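Local coordinates for aldehyde dehydrogenase family protein (Pseudomonas syringae pv. tomato, PDB 5IUV) that probably oxidises indole-3-acetaldehyde to the auxin indole-3-acetic acid with NAD+ as cofactor, contributing to virulence of this plant pathogen, at residues F23-Y28 and V63-S68; G73-L78 and P180-G185; L410-D413 and E417-Q420; G305-V310 and V391-R396. All blocks are in the same frame, centred on the assembly; numbering follows the deposited sequence.

Interaction 1: residues F23-Y28 and V63-S68; sequences FIQGEY and VESARS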
loop_
_atom_site.group_PDB
_atom_site.type_symbol
_atom_site.label_atom_id
_atom_site.label_comp_id
_atom_site.label_asym_id
_atom_site.label_seq_id
_atom_site.Cartn_x
_atom_site.Cartn_y
_atom_site.Cartn_z
ATOM N N PHE A 23 11.665 35.386 -12.558
ATOM C CA PHE A 23 12.843 34.620 -12.153
ATOM C C PHE A 23 13.046 33.449 -13.102
ATOM O O PHE A 23 12.200 32.567 -13.200
ATOM C CB PHE A 23 12.700 34.121 -10.713
ATOM C CG PHE A 23 13.987 33.605 -10.104
ATOM C CD1 PHE A 23 14.298 32.249 -10.144
ATOM C CD2 PHE A 23 14.866 34.470 -9.469
ATOM C CE1 PHE A 23 15.469 31.766 -9.570
ATOM C CE2 PHE A 23 16.041 33.995 -8.896
ATOM C CZ PHE A 23 16.337 32.638 -8.940
ATOM N N ILE A 24 14.166 33.445 -13.812
ATOM C CA ILE A 24 14.433 32.394 -14.784
ATOM C C ILE A 24 15.900 31.992 -14.719
ATOM O O ILE A 24 16.776 32.862 -14.743
ATOM C CB ILE A 24 14.100 32.841 -16.226
ATOM C CG1 ILE A 24 12.626 33.209 -16.365
ATOM C CG2 ILE A 24 14.449 31.733 -17.215
ATOM C CD1 ILE A 24 12.292 33.889 -17.676
ATOM N N GLN A 25 16.158 30.690 -14.623
ATOM C CA GLN A 25 17.522 30.151 -14.631
ATOM C C GLN A 25 18.399 30.827 -13.559
ATOM O O GLN A 25 19.494 31.316 -13.834
ATOM C CB GLN A 25 18.132 30.298 -16.037
ATOM C CG GLN A 25 19.461 29.552 -16.270
ATOM C CD GLN A 25 19.381 28.061 -15.978
ATOM O OE1 GLN A 25 18.357 27.416 -16.210
ATOM N NE2 GLN A 25 20.474 27.505 -15.472
ATOM N N GLY A 26 17.885 30.860 -12.333
ATOM C CA GLY A 26 18.653 31.311 -11.190
ATOM C C GLY A 26 18.821 32.813 -11.032
ATOM O O GLY A 26 19.552 33.243 -10.141
ATOM N N GLU A 27 18.156 33.606 -11.876
ATOM C CA GLU A 27 18.295 35.069 -11.826
ATOM C C GLU A 27 16.977 35.801 -12.022
ATOM O O GLU A 27 16.141 35.388 -12.820
ATOM C CB GLU A 27 19.294 35.561 -12.888
ATOM C CG GLU A 27 20.738 35.154 -12.628
ATOM C CD GLU A 27 21.705 35.718 -13.658
ATOM O OE1 GLU A 27 21.262 36.452 -14.564
ATOM O OE2 GLU A 27 22.914 35.428 -13.557
ATOM N N TYR A 28 16.801 36.901 -11.299
ATOM C CA TYR A 28 15.677 37.783 -11.564
ATOM C C TYR A 28 15.900 38.439 -12.918
ATOM O O TYR A 28 17.037 38.676 -13.317
ATOM C CB TYR A 28 15.500 38.825 -10.451
ATOM C CG TYR A 28 14.911 38.218 -9.196
ATOM C CD1 TYR A 28 13.584 37.804 -9.165
ATOM C CD2 TYR A 28 15.686 38.029 -8.057
ATOM C CE1 TYR A 28 13.041 37.225 -8.029
ATOM C CE2 TYR A 28 15.148 37.459 -6.912
ATOM C CZ TYR A 28 13.827 37.060 -6.908
ATOM O OH TYR A 28 13.281 36.487 -5.784
ATOM N N VAL A 63 10.620 27.593 -20.069
ATOM C CA VAL A 63 10.425 26.170 -20.314
ATOM C C VAL A 63 11.715 25.543 -20.848
ATOM O O VAL A 63 12.072 24.426 -20.465
ATOM C CB VAL A 63 9.252 25.916 -21.288
ATOM C CG1 VAL A 63 9.217 24.454 -21.724
ATOM C CG2 VAL A 63 7.922 26.306 -20.630
ATOM N N GLU A 64 12.420 26.258 -21.719
ATOM C CA GLU A 64 13.740 25.793 -22.161
ATOM C C GLU A 64 14.678 25.610 -20.969
ATOM O O GLU A 64 15.431 24.639 -20.897
ATOM C CB GLU A 64 14.365 26.769 -23.160
ATOM C CG GLU A 64 13.724 26.758 -24.539
ATOM C CD GLU A 64 14.378 27.748 -25.498
ATOM O OE1 GLU A 64 15.547 28.123 -25.269
ATOM O OE2 GLU A 64 13.724 28.149 -26.484
ATOM N N SER A 65 14.629 26.560 -20.040
ATOM C CA SER A 65 15.407 26.492 -18.809
ATOM C C SER A 65 14.980 25.307 -17.944
ATOM O O SER A 65 15.817 24.544 -17.459
ATOM C CB SER A 65 15.266 27.806 -18.035
ATOM O OG SER A 65 15.779 27.714 -16.718
ATOM N N ALA A 66 13.672 25.164 -17.747
ATOM C CA ALA A 66 13.127 24.034 -16.998
ATOM C C ALA A 66 13.572 22.692 -17.588
ATOM O O ALA A 66 13.964 21.781 -16.855
ATOM C CB ALA A 66 11.612 24.105 -16.969
ATOM N N ARG A 67 13.498 22.588 -18.911
ATOM C CA ARG A 67 13.782 21.343 -19.627
ATOM C C ARG A 67 15.257 20.987 -19.527
ATOM O O ARG A 67 15.620 19.838 -19.272
ATOM C CB ARG A 67 13.366 21.460 -21.101
ATOM C CG ARG A 67 13.805 20.295 -21.987
ATOM C CD ARG A 67 13.089 19.000 -21.607
ATOM N NE ARG A 67 11.637 19.123 -21.723
ATOM C CZ ARG A 67 10.767 18.311 -21.131
ATOM N NH1 ARG A 67 11.202 17.309 -20.374
ATOM N NH2 ARG A 67 9.464 18.506 -21.287
ATOM N N SER A 68 16.109 21.982 -19.731
ATOM C CA SER A 68 17.544 21.764 -19.647
ATOM C C SER A 68 17.940 21.319 -18.239
ATOM O O SER A 68 18.752 20.407 -18.071
ATOM C CB SER A 68 18.298 23.031 -20.045
ATOM O OG SER A 68 19.691 22.837 -19.917
HETATM O O HOH W 1 18.686 24.853 -17.036
#

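Interaction 2: residues G73-L78 and P180-G185; sequences GAWSRL and PALSTG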
loop_
_atom_site.group_PDB
_atom_site.type_symbol
_atom_site.label_atom_id
_atom_site.label_comp_id
_atom_site.label_asym_id
_atom_site.label_seq_id
_atom_site.Cartn_x
_atom_site.Cartn_y
_atom_site.Cartn_z
ATOM N N GLY A 73 19.709 16.407 -14.727
ATOM C CA GLY A 73 19.617 15.508 -13.589
ATOM C C GLY A 73 20.092 16.106 -12.275
ATOM O O GLY A 73 20.149 15.405 -11.263
ATOM N N ALA A 74 20.434 17.394 -12.285
ATOM C CA ALA A 74 20.941 18.070 -11.089
ATOM C C ALA A 74 19.974 17.936 -9.916
ATOM O O ALA A 74 20.388 17.782 -8.763
ATOM C CB ALA A 74 21.212 19.548 -11.387
ATOM N N TRP A 75 18.683 17.979 -10.226
ATOM C CA TRP A 75 17.628 17.807 -9.237
ATOM C C TRP A 75 16.843 16.516 -9.504
ATOM O O TRP A 75 16.531 15.765 -8.580
ATOM C CB TRP A 75 16.701 19.029 -9.245
ATOM C CG TRP A 75 15.533 18.964 -8.288
ATOM C CD1 TRP A 75 14.212 18.819 -8.615
ATOM C CD2 TRP A 75 15.581 19.070 -6.858
ATOM N NE1 TRP A 75 13.437 18.823 -7.480
ATOM C CE2 TRP A 75 14.252 18.971 -6.386
ATOM C CE3 TRP A 75 16.616 19.236 -5.929
ATOM C CZ2 TRP A 75 13.934 19.031 -5.030
ATOM C CZ3 TRP A 75 16.296 19.297 -4.579
ATOM C CH2 TRP A 75 14.966 19.193 -4.143
ATOM N N SER A 76 16.545 16.246 -10.769
ATOM C CA SER A 76 15.699 15.107 -11.118
ATOM C C SER A 76 16.347 13.745 -10.829
ATOM O O SER A 76 15.646 12.744 -10.712
ATOM C CB SER A 76 15.306 15.170 -12.591
ATOM O OG SER A 76 16.435 14.982 -13.415
ATOM N N ARG A 77 17.673 13.705 -10.734
ATOM C CA ARG A 77 18.373 12.459 -10.415
ATOM C C ARG A 77 19.155 12.563 -9.108
ATOM O O ARG A 77 19.971 11.693 -8.787
ATOM C CB ARG A 77 19.318 12.059 -11.555
ATOM C CG ARG A 77 18.607 11.484 -12.765
ATOM C CD ARG A 77 19.587 11.122 -13.872
ATOM N NE ARG A 77 19.244 11.819 -15.106
ATOM C CZ ARG A 77 20.068 12.619 -15.777
ATOM N NH1 ARG A 77 21.309 12.814 -15.355
ATOM N NH2 ARG A 77 19.647 13.211 -16.883
ATOM N N LEU A 78 18.904 13.633 -8.361
ATOM C CA LEU A 78 19.472 13.795 -7.032
ATOM C C LEU A 78 18.876 12.751 -6.083
ATOM O O LEU A 78 17.678 12.451 -6.165
ATOM C CB LEU A 78 19.207 15.210 -6.509
ATOM C CG LEU A 78 19.923 15.609 -5.217
ATOM C CD1 LEU A 78 21.438 15.691 -5.453
ATOM C CD2 LEU A 78 19.379 16.927 -4.671
ATOM N N PRO A 180 4.861 18.613 -3.710
ATOM C CA PRO A 180 4.933 17.339 -4.439
ATOM C C PRO A 180 5.642 17.431 -5.801
ATOM O O PRO A 180 6.341 16.487 -6.179
ATOM C CB PRO A 180 3.454 16.954 -4.614
ATOM C CG PRO A 180 2.695 18.245 -4.443
ATOM C CD PRO A 180 3.475 19.035 -3.454
ATOM N N ALA A 181 5.484 18.545 -6.517
ATOM C CA ALA A 181 6.073 18.660 -7.852
ATOM C C ALA A 181 7.597 18.696 -7.798
ATOM O O ALA A 181 8.259 18.013 -8.570
ATOM C CB ALA A 181 5.541 19.903 -8.575
ATOM N N LEU A 182 8.160 19.477 -6.881
ATOM C CA LEU A 182 9.612 19.520 -6.745
ATOM C C LEU A 182 10.139 18.254 -6.072
ATOM O O LEU A 182 11.188 17.735 -6.459
ATOM C CB LEU A 182 10.047 20.758 -5.951
ATOM C CG LEU A 182 9.801 22.107 -6.620
ATOM C CD1 LEU A 182 10.039 23.250 -5.631
ATOM C CD2 LEU A 182 10.700 22.264 -7.865
ATOM N N SER A 183 9.402 17.751 -5.079
ATOM C CA SER A 183 9.833 16.558 -4.343
ATOM C C SER A 183 10.007 15.345 -5.253
ATOM O O SER A 183 10.913 14.535 -5.039
ATOM C CB SER A 183 8.845 16.212 -3.224
ATOM O OG SER A 183 8.948 17.134 -2.151
ATOM N N THR A 184 9.150 15.226 -6.262
ATOM C CA THR A 184 9.238 14.111 -7.202
ATOM C C THR A 184 10.331 14.312 -8.252
ATOM O O THR A 184 10.615 13.410 -9.040
ATOM C CB THR A 184 7.896 13.871 -7.925
ATOM O OG1 THR A 184 7.365 15.117 -8.390
ATOM C CG2 THR A 184 6.891 13.222 -6.978
ATOM N N GLY A 185 10.932 15.498 -8.273
ATOM C CA GLY A 185 12.074 15.750 -9.136
ATOM C C GLY A 185 11.816 16.570 -10.396
ATOM O O GLY A 185 12.714 16.743 -11.219
HETATM O O HOH W 2 13.311 11.956 -9.019
#

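Interaction 3: residues L410-D413 and E417-Q420; sequences LTFD and EAIQ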
loop_
_atom_site.group_PDB
_atom_site.type_symbol
_atom_site.label_atom_id
_atom_site.label_comp_id
_atom_site.label_asym_id
_atom_site.label_seq_id
_atom_site.Cartn_x
_atom_site.Cartn_y
_atom_site.Cartn_z
ATOM N N LEU A 410 -30.606 27.650 3.940
ATOM C CA LEU A 410 -31.695 26.819 3.431
ATOM C C LEU A 410 -32.176 25.861 4.517
ATOM O O LEU A 410 -31.420 25.532 5.436
ATOM C CB LEU A 410 -31.248 26.025 2.200
ATOM C CG LEU A 410 -30.624 26.750 0.999
ATOM C CD1 LEU A 410 -29.145 27.082 1.212
ATOM C CD2 LEU A 410 -30.819 25.933 -0.280
ATOM N N THR A 411 -33.424 25.407 4.419
ATOM C CA THR A 411 -33.935 24.445 5.395
ATOM C C THR A 411 -34.312 23.115 4.748
ATOM O O THR A 411 -34.514 23.036 3.538
ATOM C CB THR A 411 -35.159 24.996 6.166
ATOM O OG1 THR A 411 -36.145 25.482 5.248
ATOM C CG2 THR A 411 -34.737 26.125 7.095
ATOM N N PHE A 412 -34.378 22.072 5.572
ATOM C CA PHE A 412 -34.816 20.741 5.145
ATOM C C PHE A 412 -35.497 20.051 6.321
ATOM O O PHE A 412 -35.357 20.500 7.464
ATOM C CB PHE A 412 -33.636 19.901 4.644
ATOM C CG PHE A 412 -32.617 19.584 5.711
ATOM C CD1 PHE A 412 -32.760 18.469 6.526
ATOM C CD2 PHE A 412 -31.516 20.400 5.898
ATOM C CE1 PHE A 412 -31.826 18.185 7.512
ATOM C CE2 PHE A 412 -30.579 20.115 6.881
ATOM C CZ PHE A 412 -30.736 19.013 7.683
ATOM N N ASP A 413 -36.214 18.960 6.057
ATOM C CA ASP A 413 -36.917 18.240 7.123
ATOM C C ASP A 413 -36.538 16.762 7.246
ATOM O O ASP A 413 -36.890 16.114 8.234
ATOM C CB ASP A 413 -38.435 18.354 6.935
ATOM C CG ASP A 413 -38.897 17.890 5.567
ATOM O OD1 ASP A 413 -38.137 17.184 4.868
ATOM O OD2 ASP A 413 -40.036 18.236 5.189
ATOM N N GLU A 417 -33.664 14.715 1.978
ATOM C CA GLU A 417 -33.788 16.013 1.319
ATOM C C GLU A 417 -32.495 16.818 1.466
ATOM O O GLU A 417 -32.076 17.509 0.540
ATOM C CB GLU A 417 -34.974 16.805 1.886
ATOM C CG GLU A 417 -35.269 18.085 1.108
ATOM C CD GLU A 417 -36.268 19.001 1.798
ATOM O OE1 GLU A 417 -36.700 18.688 2.930
ATOM O OE2 GLU A 417 -36.615 20.044 1.202
ATOM N N ALA A 418 -31.866 16.720 2.632
ATOM C CA ALA A 418 -30.604 17.409 2.883
ATOM C C ALA A 418 -29.556 16.983 1.860
ATOM O O ALA A 418 -28.855 17.814 1.292
ATOM C CB ALA A 418 -30.117 17.130 4.297
ATOM N N ILE A 419 -29.478 15.680 1.618
ATOM C CA ILE A 419 -28.540 15.126 0.651
ATOM C C ILE A 419 -28.874 15.574 -0.775
ATOM O O ILE A 419 -27.984 15.952 -1.536
ATOM C CB ILE A 419 -28.518 13.583 0.746
ATOM C CG1 ILE A 419 -27.903 13.159 2.088
ATOM C CG2 ILE A 419 -27.733 12.970 -0.416
ATOM C CD1 ILE A 419 -28.209 11.719 2.506
ATOM N N GLN A 420 -30.155 15.547 -1.128
ATOM C CA GLN A 420 -30.583 15.969 -2.462
ATOM C C GLN A 420 -30.204 17.426 -2.722
ATOM O O GLN A 420 -29.657 17.752 -3.775
ATOM C CB GLN A 420 -32.096 15.781 -2.630
ATOM C CG GLN A 420 -32.589 15.802 -4.083
ATOM C CD GLN A 420 -32.684 17.206 -4.679
ATOM O OE1 GLN A 420 -32.986 18.177 -3.978
ATOM N NE2 GLN A 420 -32.429 17.316 -5.980
#

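Interaction 4: residues G305-V310 and V391-R396; sequences GSRLLV and VNNAMR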
loop_
_atom_site.group_PDB
_atom_site.type_symbol
_atom_site.label_atom_id
_atom_site.label_comp_id
_atom_site.label_asym_id
_atom_site.label_seq_id
_atom_site.Cartn_x
_atom_site.Cartn_y
_atom_site.Cartn_z
ATOM N N GLY A 305 -18.181 27.607 3.394
ATOM C CA GLY A 305 -19.475 26.996 3.638
ATOM C C GLY A 305 -20.563 27.976 3.236
ATOM O O GLY A 305 -21.213 28.573 4.096
ATOM N N SER A 306 -20.758 28.143 1.930
ATOM C CA SER A 306 -21.614 29.211 1.410
ATOM C C SER A 306 -23.096 28.838 1.380
ATOM O O SER A 306 -23.952 29.714 1.269
ATOM C CB SER A 306 -21.148 29.622 0.013
ATOM O OG SER A 306 -21.027 28.492 -0.825
ATOM N N ARG A 307 -23.396 27.546 1.476
ATOM C CA ARG A 307 -24.770 27.097 1.669
ATOM C C ARG A 307 -24.890 26.427 3.025
ATOM O O ARG A 307 -24.299 25.378 3.264
ATOM C CB ARG A 307 -25.217 26.127 0.569
ATOM C CG ARG A 307 -25.367 26.763 -0.802
ATOM C CD ARG A 307 -25.900 25.760 -1.809
ATOM N NE ARG A 307 -24.955 24.673 -2.038
ATOM C CZ ARG A 307 -25.315 23.438 -2.374
ATOM N NH1 ARG A 307 -26.601 23.139 -2.529
ATOM N NH2 ARG A 307 -24.391 22.506 -2.558
ATOM N N LEU A 308 -25.651 27.056 3.908
ATOM C CA LEU A 308 -25.947 26.502 5.217
ATOM C C LEU A 308 -27.306 25.816 5.176
ATOM O O LEU A 308 -28.327 26.477 5.016
ATOM C CB LEU A 308 -25.932 27.606 6.276
ATOM C CG LEU A 308 -26.202 27.172 7.715
ATOM C CD1 LEU A 308 -25.084 26.262 8.195
ATOM C CD2 LEU A 308 -26.349 28.397 8.624
ATOM N N LEU A 309 -27.304 24.492 5.309
ATOM C CA LEU A 309 -28.531 23.696 5.308
ATOM C C LEU A 309 -28.876 23.307 6.741
ATOM O O LEU A 309 -28.135 22.554 7.379
ATOM C CB LEU A 309 -28.376 22.437 4.443
ATOM C CG LEU A 309 -28.472 22.555 2.917
ATOM C CD1 LEU A 309 -27.485 23.564 2.343
ATOM C CD2 LEU A 309 -28.286 21.196 2.258
ATOM N N VAL A 310 -29.990 23.817 7.252
ATOM C CA VAL A 310 -30.334 23.571 8.648
ATOM C C VAL A 310 -31.661 22.830 8.781
ATOM O O VAL A 310 -32.648 23.198 8.145
ATOM C CB VAL A 310 -30.382 24.896 9.451
ATOM C CG1 VAL A 310 -31.158 25.950 8.698
ATOM C CG2 VAL A 310 -30.973 24.676 10.837
ATOM N N VAL A 391 -33.578 31.122 1.520
ATOM C CA VAL A 391 -33.005 30.851 0.211
ATOM C C VAL A 391 -33.478 29.495 -0.307
ATOM O O VAL A 391 -33.508 28.507 0.433
ATOM C CB VAL A 391 -31.459 30.893 0.258
ATOM C CG1 VAL A 391 -30.853 30.394 -1.053
ATOM C CG2 VAL A 391 -30.976 32.303 0.578
ATOM N N ASN A 392 -33.875 29.467 -1.574
ATOM C CA ASN A 392 -34.166 28.223 -2.271
ATOM C C ASN A 392 -32.979 27.860 -3.169
ATOM O O ASN A 392 -32.339 28.745 -3.737
ATOM C CB ASN A 392 -35.456 28.359 -3.079
ATOM C CG ASN A 392 -35.507 27.419 -4.255
ATOM O OD1 ASN A 392 -35.039 27.750 -5.340
ATOM N ND2 ASN A 392 -36.078 26.237 -4.049
ATOM N N ASN A 393 -32.687 26.568 -3.301
ATOM C CA ASN A 393 -31.450 26.139 -3.961
ATOM C C ASN A 393 -31.358 26.507 -5.445
ATOM O O ASN A 393 -30.295 26.374 -6.053
ATOM C CB ASN A 393 -31.262 24.625 -3.802
ATOM C CG ASN A 393 -29.821 24.193 -4.025
ATOM O OD1 ASN A 393 -28.907 24.679 -3.358
ATOM N ND2 ASN A 393 -29.613 23.270 -4.955
ATOM N N ALA A 394 -32.462 26.963 -6.028
ATOM C CA ALA A 394 -32.454 27.330 -7.442
ATOM C C ALA A 394 -32.092 28.802 -7.639
ATOM O O ALA A 394 -31.887 29.246 -8.767
ATOM C CB ALA A 394 -33.802 27.028 -8.087
ATOM N N MET A 395 -32.015 29.554 -6.543
ATOM C CA MET A 395 -31.642 30.966 -6.608
ATOM C C MET A 395 -30.180 31.119 -7.026
ATOM O O MET A 395 -29.358 30.249 -6.744
ATOM C CB MET A 395 -31.873 31.648 -5.259
ATOM C CG MET A 395 -33.338 31.805 -4.857
ATOM S SD MET A 395 -33.459 32.528 -3.208
ATOM C CE MET A 395 -35.236 32.643 -2.988
ATOM N N ARG A 396 -29.863 32.223 -7.693
ATOM C CA ARG A 396 -28.501 32.454 -8.168
ATOM C C ARG A 396 -27.479 32.420 -7.032
ATOM O O ARG A 396 -26.386 31.880 -7.195
ATOM C CB ARG A 396 -28.413 33.788 -8.917
ATOM C CG ARG A 396 -29.168 33.794 -10.236
ATOM C CD ARG A 396 -28.747 34.962 -11.120
ATOM N NE ARG A 396 -29.102 36.250 -10.532
ATOM C CZ ARG A 396 -30.293 36.829 -10.660
ATOM N NH1 ARG A 396 -31.252 36.228 -11.352
ATOM N NH2 ARG A 396 -30.530 38.006 -10.095
#

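Interaction 1: residues F23-Y28 and V63-S68
Ile-24 and Gln-25 meet Ser-65 where a beta hairpin with a two-residue loop, strands 22-24 and 27-29 joined by a type I' turn from Ile-24 to Glu-27, lies against helix 56-72. Ile-24 comes first along the hairpin. Its CG2 branch, anti to the backbone N while CG1 stands beside that N (chi1 -61°), faces the helix and approaches CB of Ser-65 at 4.1 Å, a loose apolar touch beside the polar one. The main chain of Ile-24 closes the hairpin: its N donates to Glu-27 O at 2.9 Å, and its O receives the longer bond from Glu-27 N. Gln-25 follows, at the first corner of the turn, with left-handed backbone angles. Its side chain starts anti to the backbone N and then bends at chi2 (56°), a bend that brings OE1 to Ser-65; CB of Gln-25 lies 3.6 Å from OG of Ser-65. Gly-26 takes the second corner, also with positive phi, and the chain returns through Glu-27 to Tyr-28, which packs with Phe-23 on helix 198-210. Asn-218 binds both partners, accepting from Gln-25 N through OD1 and bonding Ser-65 OG through ND2, and thereby ties hairpin and helix to strand 217-219 of the nucleotide-binding domain's sheet. Two donors grip the amide oxygen of Gln-25. A water bridges Gln-25 OE1 and Ser-65 O, and the hydroxyl of Ser-65 donates from OG to Gln-25 OE1 at 2.6 Å, in the carbonyl plane and on a lone pair.

Interaction 2: residues G73-L78 and P180-G185
The direct hydrogen bond between these segments runs from the indole of Trp-75 to the main chain of Leu-182: NE1 donates to Leu-182 O over 2.7 Å. It is short but bent, with 136° at the hydrogen, and the oxygen lies 20° out of the indole plane at the ring's edge. With CG anti to the backbone N (chi1 178°), the indole extends from its loop to the end of the helix. Leu-182 O is also taken by Gly-185 N at 2.9 Å, the two donors arriving from opposite faces of the carbonyl plane.

This second bond belongs to a Schellman motif that ends helix 170-183, with Gly-185 in positive phi. Trp-75 therefore adds a side-chain donor to a carbonyl already used in the helix's C-terminal cap. Its own segment is the loop between helices 56-72 and 80-96, which makes a type I turn from Trp-75 to Leu-78.

A water spans the two backbones, donating to Ser-76 O and to Thr-184 O. A weaker polar contact sets CA of Ser-76 3.4 Å from Gly-185 O as a CA-H...O pair, and CB of Ser-76 lies 3.3 Å from the same oxygen. Gly-185 brings its backbone close to the turn here, its CA 4.2 Å from CA of Ser-76. The hydroxyl of Ser-76 turns back to the end of helix 56-72, where it bonds Phe-70 O.

Apolar contact is slight. Trp-75 CZ2 approaches CB of Leu-182 at 4.4 Å, while Arg-83 and Thr-86 of helix 80-96 pack on the indole and Met-87 of that helix touches Leu-182.

Interaction 3: residues L410-D413 and E417-Q420
Phe-412 and Glu-417 meet first at CB of the phenylalanine, which lies 3.7 Å from OE1 of Glu-417. From there CG turns between the backbone N and the carbonyl carbon (chi1 65°), standing the ring up beside the first turn of the helix. CG itself is 3.8 Å from CB of Ala-418, and the ring atoms out to CZ stay at nearly that same spacing. The methyl thus sits over the middle of one face, 3.6 Å from the centroid and 6° off the normal, a nearly vertical CH-pi contact. The edge-to-face partner of the ring is Phe-277.

At the rim, Glu-417 reaches back with an extended chain, and its OE1 accepts from Asp-413 N at 3.2 Å, from above the carboxylate plane. OE1 also lies 2.8 Å from OD1 of Asp-413. Both are acceptors, and the closeness of two carboxylates would probably raise the proton affinity of one; OD2 of Asp-413 makes a long, weak ion pair with Arg-312.

The contact spans the short connection from strand 406-412 to helix 415-423, which lies over the sheet, with Ile-275 of strand 273-276 touching both Phe-412 and Ala-418.

Interaction 4: residues G305-V310 and V391-R396
Strand residues 307-310 face a type I turn, Asn-392 to Met-395, across a backbone gap whose nearest CA atoms, those of Arg-307 and Asn-393, are 8.8 Å apart. The long side chain of Arg-307 and the short amide of Asn-393 bridge it. Arg-307 bends at chi3 (-65°), which swings its guanidinium round to the amide of Asn-393, and NH1 donates to Asn-393 OD1 at 2.9 Å. The bond is bent, 140° at the hydrogen, and the oxygen sits at the guanidinium's edge while the two planes are turned 32° from each other. CD of Arg-307 lies 3.6 Å from the same oxygen.

Both groups are buried and held by further bonds. NH1 of Arg-307 also donates to Ile-421 O, and NH2 to Lys-271 O and Ala-422 O; these carbonyls, two of them from helix 415-423, would probably help stabilise the positive charge. ND2 of Asn-393 bonds Asp-424, which would probably help balance that charge and fixes which way the amide is turned.

Behind it, the turn is braced by Asn-392, whose OD1 accepts from Ala-394 N at 2.8 Å. This is an Asx turn, nested in the type I turn that leads to Met-395, the N-cap of helix 396-399.

How the interactions relate
Two pairs of contacts stand on opposite sides of the chain's centre. Interactions 1 and 2, with centres 15 Å apart, lie on the side of the sheet that carries strands 187-191 and 217-219; helix 56-72 of the first leads into the loop of the second. Interactions 3 and 4 are 10 Å apart and touch: strands 307-311 and 406-412 are neighbours in one sheet, with Leu-410 N 2.8 Å from Leu-308 O. Both pairs flank the NAD site. Between side chains, Ile-24 is about 11 Å from Lys-191, Leu-182 about 12 Å from Val-165 and Arg-307 about 10 Å from Glu-401, all cofactor-binding residues; Arg-307 lies about 13 Å from NAD itself. Interaction 3 is remote from the annotated sites.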